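PDB 3BMA: D-alanyl-lipoteichoic acid synthetase from Streptococcus pneumoniae, which probably takes part in the D-alanylation of lipoteichoic acid during cell wall biogenesis, as a membrane-associated member of the DltD family. Local coordinates for residues Y222-A233 / W354-D365. The protein carries 1 engineered substitution. Residues are numbered along the deposited sequence; the frame is centred on the assembly and turned at random.
Sequences YQAIEDVVKADA and WLGWLAFDKAVD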
loop_
_atom_site.group_PDB
_atom_site.type_symbol
_atom_site.label_atom_id
_atom_site.label_comp_id
_atom_site.label_asym_id
_atom_site.label_seq_id
_atom_site.Cartn_x
_atom_site.Cartn_y
_atom_site.Cartn_z
ATOM N N TYR C 222 23.103 -39.801 40.447
ATOM C CA TYR C 222 23.168 -40.492 39.159
ATOM C C TYR C 222 23.187 -42.014 39.279
ATOM O O TYR C 222 22.618 -42.701 38.438
ATOM C CB TYR C 222 24.380 -40.027 38.352
ATOM C CG TYR C 222 24.208 -38.684 37.682
ATOM C CD1 TYR C 222 24.841 -37.549 38.185
ATOM C CD2 TYR C 222 23.416 -38.548 36.542
ATOM C CE1 TYR C 222 24.693 -36.313 37.572
ATOM C CE2 TYR C 222 23.260 -37.316 35.921
ATOM C CZ TYR C 222 23.900 -36.202 36.442
ATOM O OH TYR C 222 23.750 -34.977 35.835
ATOM N N GLN C 223 23.837 -42.528 40.320
ATOM C CA GLN C 223 23.942 -43.974 40.535
ATOM C C GLN C 223 22.625 -44.601 41.013
ATOM O O GLN C 223 22.297 -45.723 40.619
ATOM C CB GLN C 223 25.086 -44.301 41.506
ATOM C CG GLN C 223 25.543 -45.762 41.487
ATOM C CD GLN C 223 26.043 -46.214 40.122
ATOM O OE1 GLN C 223 26.980 -45.640 39.565
ATOM N NE2 GLN C 223 25.418 -47.254 39.579
ATOM N N ALA C 224 21.882 -43.876 41.850
ATOM C CA ALA C 224 20.587 -44.347 42.352
ATOM C C ALA C 224 19.537 -44.372 41.248
ATOM O O ALA C 224 18.746 -45.314 41.164
ATOM C CB ALA C 224 20.111 -43.501 43.525
ATOM N N ILE C 225 19.544 -43.341 40.403
ATOM C CA ILE C 225 18.658 -43.275 39.240
ATOM C C ILE C 225 19.011 -44.387 38.249
ATOM O O ILE C 225 18.113 -45.046 37.717
ATOM C CB ILE C 225 18.685 -41.876 38.565
ATOM C CG1 ILE C 225 18.103 -40.825 39.514
ATOM C CG2 ILE C 225 17.897 -41.871 37.241
ATOM C CD1 ILE C 225 18.464 -39.408 39.146
ATOM N N GLU C 226 20.313 -44.617 38.058
ATOM C CA GLU C 226 20.814 -45.680 37.180
ATOM C C GLU C 226 20.270 -47.055 37.556
ATOM O O GLU C 226 19.987 -47.854 36.672
ATOM C CB GLU C 226 22.351 -45.698 37.128
ATOM C CG GLU C 226 22.934 -46.657 36.084
ATOM C CD GLU C 226 24.395 -46.400 35.775
ATOM O OE1 GLU C 226 25.236 -47.237 36.169
ATOM O OE2 GLU C 226 24.699 -45.368 35.137
ATOM N N ASP C 227 20.103 -47.305 38.857
ATOM C CA ASP C 227 19.500 -48.549 39.362
ATOM C C ASP C 227 18.048 -48.737 38.908
ATOM O O ASP C 227 17.652 -49.842 38.531
ATOM C CB ASP C 227 19.571 -48.607 40.897
ATOM C CG ASP C 227 21.000 -48.596 41.429
ATOM O OD1 ASP C 227 21.955 -48.809 40.646
ATOM O OD2 ASP C 227 21.163 -48.377 42.648
ATOM N N VAL C 228 17.269 -47.658 38.945
ATOM C CA VAL C 228 15.856 -47.692 38.551
ATOM C C VAL C 228 15.710 -47.772 37.026
ATOM O O VAL C 228 14.812 -48.442 36.506
ATOM C CB VAL C 228 15.078 -46.461 39.098
ATOM C CG1 VAL C 228 13.574 -46.711 39.067
ATOM C CG2 VAL C 228 15.515 -46.132 40.517
ATOM N N VAL C 229 16.609 -47.096 36.318
ATOM C CA VAL C 229 16.578 -47.036 34.858
ATOM C C VAL C 229 17.149 -48.324 34.223
ATOM O O VAL C 229 16.708 -48.736 33.144
ATOM C CB VAL C 229 17.265 -45.731 34.344
ATOM C CG1 VAL C 229 17.350 -45.698 32.851
ATOM C CG2 VAL C 229 16.487 -44.509 34.813
ATOM N N LYS C 230 18.098 -48.960 34.915
ATOM C CA LYS C 230 18.672 -50.257 34.510
ATOM C C LYS C 230 17.614 -51.357 34.499
ATOM O O LYS C 230 17.586 -52.182 33.588
ATOM C CB LYS C 230 19.795 -50.669 35.470
ATOM C CG LYS C 230 20.776 -51.715 34.957
ATOM C CD LYS C 230 22.071 -51.064 34.494
ATOM C CE LYS C 230 23.289 -51.915 34.837
ATOM N NZ LYS C 230 23.399 -53.139 33.999
ATOM N N ALA C 231 16.755 -51.354 35.520
ATOM C CA ALA C 231 15.718 -52.373 35.699
ATOM C C ALA C 231 14.578 -52.226 34.696
ATOM O O ALA C 231 13.963 -53.218 34.300
ATOM C CB ALA C 231 15.180 -52.341 37.127
ATOM N N ASP C 232 14.301 -50.984 34.305
ATOM C CA ASP C 232 13.305 -50.672 33.284
ATOM C C ASP C 232 13.794 -51.128 31.909
ATOM O O ASP C 232 13.026 -51.674 31.116
ATOM C CB ASP C 232 13.015 -49.163 33.282
ATOM C CG ASP C 232 11.930 -48.764 32.285
ATOM O OD1 ASP C 232 10.900 -49.467 32.196
ATOM O OD2 ASP C 232 12.106 -47.730 31.602
ATOM N N ALA C 233 15.082 -50.916 31.653
ATOM C CA ALA C 233 15.705 -51.245 30.376
ATOM C C ALA C 233 15.884 -52.751 30.158
ATOM O O ALA C 233 15.750 -53.227 29.034
ATOM C CB ALA C 233 17.036 -50.519 30.237
ATOM N N TRP C 354 17.382 -44.223 28.071
ATOM C CA TRP C 354 17.726 -44.902 29.321
ATOM C C TRP C 354 19.008 -44.384 29.984
ATOM O O TRP C 354 19.036 -43.260 30.481
ATOM C CB TRP C 354 17.751 -46.430 29.136
ATOM C CG TRP C 354 16.391 -47.061 28.931
ATOM C CD1 TRP C 354 15.296 -46.938 29.740
ATOM C CD2 TRP C 354 16.002 -47.939 27.864
ATOM N NE1 TRP C 354 14.246 -47.672 29.238
ATOM C CE2 TRP C 354 14.652 -48.298 28.089
ATOM C CE3 TRP C 354 16.665 -48.456 26.738
ATOM C CZ2 TRP C 354 13.948 -49.145 27.228
ATOM C CZ3 TRP C 354 15.964 -49.300 25.882
ATOM C CH2 TRP C 354 14.618 -49.637 26.136
ATOM N N LEU C 355 20.059 -45.201 29.983
ATOM C CA LEU C 355 21.343 -44.825 30.580
ATOM C C LEU C 355 22.078 -43.771 29.750
ATOM O O LEU C 355 22.900 -43.024 30.277
ATOM C CB LEU C 355 22.227 -46.063 30.802
ATOM C CG LEU C 355 22.274 -46.750 32.177
ATOM C CD1 LEU C 355 20.899 -47.093 32.744
ATOM C CD2 LEU C 355 23.143 -48.003 32.111
ATOM N N GLY C 356 21.758 -43.706 28.458
ATOM C CA GLY C 356 22.296 -42.678 27.562
ATOM C C GLY C 356 21.809 -41.277 27.889
ATOM O O GLY C 356 22.490 -40.297 27.592
ATOM N N TRP C 357 20.628 -41.187 28.498
ATOM C CA TRP C 357 20.103 -39.923 29.004
ATOM C C TRP C 357 20.875 -39.421 30.220
ATOM O O TRP C 357 20.950 -38.212 30.462
ATOM C CB TRP C 357 18.628 -40.053 29.378
ATOM C CG TRP C 357 17.626 -39.958 28.241
ATOM C CD1 TRP C 357 16.528 -40.748 28.068
ATOM C CD2 TRP C 357 17.612 -39.015 27.148
ATOM N NE1 TRP C 357 15.839 -40.370 26.943
ATOM C CE2 TRP C 357 16.481 -39.312 26.358
ATOM C CE3 TRP C 357 18.448 -37.957 26.758
ATOM C CZ2 TRP C 357 16.162 -38.593 25.202
ATOM C CZ3 TRP C 357 18.128 -37.242 25.608
ATOM C CH2 TRP C 357 16.995 -37.564 24.847
ATOM N N LEU C 358 21.432 -40.356 30.986
ATOM C CA LEU C 358 22.186 -40.030 32.192
ATOM C C LEU C 358 23.557 -39.464 31.863
ATOM O O LEU C 358 24.045 -38.569 32.559
ATOM C CB LEU C 358 22.304 -41.252 33.099
ATOM C CG LEU C 358 21.016 -41.668 33.813
ATOM C CD1 LEU C 358 21.255 -42.934 34.599
ATOM C CD2 LEU C 358 20.496 -40.555 34.725
ATOM N N ALA C 359 24.165 -39.986 30.799
ATOM C CA ALA C 359 25.412 -39.447 30.265
ATOM C C ALA C 359 25.170 -38.073 29.647
ATOM O O ALA C 359 25.994 -37.168 29.794
ATOM C CB ALA C 359 25.998 -40.397 29.232
ATOM N N PHE C 360 24.034 -37.949 28.957
ATOM C CA PHE C 360 23.529 -36.696 28.382
ATOM C C PHE C 360 23.411 -35.633 29.478
ATOM O O PHE C 360 23.937 -34.526 29.330
ATOM C CB PHE C 360 22.176 -36.976 27.697
ATOM C CG PHE C 360 21.453 -35.758 27.177
ATOM C CD1 PHE C 360 21.639 -35.332 25.866
ATOM C CD2 PHE C 360 20.530 -35.079 27.976
ATOM C CE1 PHE C 360 20.946 -34.225 25.370
ATOM C CE2 PHE C 360 19.842 -33.964 27.489
ATOM C CZ PHE C 360 20.051 -33.540 26.181
ATOM N N ASP C 361 22.752 -35.996 30.580
ATOM C CA ASP C 361 22.547 -35.100 31.722
ATOM C C ASP C 361 23.847 -34.593 32.361
ATOM O O ASP C 361 23.930 -33.429 32.749
ATOM C CB ASP C 361 21.675 -35.780 32.779
ATOM C CG ASP C 361 21.056 -34.792 33.746
ATOM O OD1 ASP C 361 20.529 -33.755 33.292
ATOM O OD2 ASP C 361 21.085 -35.054 34.963
ATOM N N LYS C 362 24.857 -35.458 32.441
ATOM C CA LYS C 362 26.151 -35.120 33.053
ATOM C C LYS C 362 26.923 -34.019 32.317
ATOM O O LYS C 362 27.792 -33.371 32.903
ATOM C CB LYS C 362 27.031 -36.370 33.193
ATOM C CG LYS C 362 26.617 -37.311 34.317
ATOM C CD LYS C 362 27.282 -38.672 34.174
ATOM C CE LYS C 362 26.588 -39.721 35.026
ATOM N NZ LYS C 362 26.954 -41.106 34.622
ATOM N N ALA C 363 26.605 -33.812 31.041
ATOM C CA ALA C 363 27.215 -32.740 30.261
ATOM C C ALA C 363 26.280 -31.540 30.133
ATOM O O ALA C 363 26.732 -30.393 30.083
ATOM C CB ALA C 363 27.626 -33.248 28.885
ATOM N N VAL C 364 24.977 -31.813 30.095
ATOM C CA VAL C 364 23.973 -30.784 29.820
ATOM C C VAL C 364 23.539 -30.030 31.084
ATOM O O VAL C 364 23.547 -28.795 31.096
ATOM C CB VAL C 364 22.765 -31.367 29.021
ATOM C CG1 VAL C 364 21.637 -30.374 28.902
ATOM C CG2 VAL C 364 23.215 -31.787 27.634
ATOM N N ASP C 365 23.181 -30.765 32.139
ATOM C CA ASP C 365 22.785 -30.147 33.417
ATOM C C ASP C 365 23.786 -29.132 34.011
ATOM O O ASP C 365 23.376 -28.008 34.281
ATOM C CB ASP C 365 22.349 -31.184 34.463
ATOM C CG ASP C 365 22.012 -30.555 35.802
ATOM O OD1 ASP C 365 20.969 -29.871 35.901
ATOM O OD2 ASP C 365 22.793 -30.746 36.756
HETATM O O HOH W 1 24.994 -42.693 35.965
#
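Segments 222-233 and 355-365, of helices 222-235 and 355-369, run roughly antiparallel (155°), axes 10.4 Å apart at closest approach, joining a peripheral helix to one lying against the parallel sheet of this SGNH-hydrolase-like fold, where F360 and V364 reach strands 101-105 and 291-296. The pair illustrates how aromatic side chains at both ends can frame an aliphatic seam. Y222 enters as a knob among L358, D361, K362 and D365. The extended chain of K362 runs across one ring face, CG lying 3.8 Å from the ring centroid in a CH-pi contact, while Y222 OH donates a weak hydrogen bond to D361 OD2 at 2.8 Å. R69 forms salt bridges with D361 OD1 and D365 OD1. Midway, L358 splits its branches, CD2 meeting I225 CG2 at 3.8 Å and CD1 resting on E226, and L355 CD1 packs against V229 CG1. At the far end A233 CB sits over the five-membered ring of W354, 3.7 Å from its centroid. W354 NE1 donates a hydrogen bond to D232 OD2 (3.2 Å, N-H...O angle 146°), close to the ring plane but above the carboxylate plane; CG anti to the backbone N (chi1 -177°) carries the D232 carboxylate to that ring edge. One water accepts from K362 NZ and donates to E226 OE2, linking opposite charges without direct contact. Polar links thus flank the apolar seam, and the R69 salt bridge would favour the charged form of D361 and probably helps orient its carboxylate toward Y222.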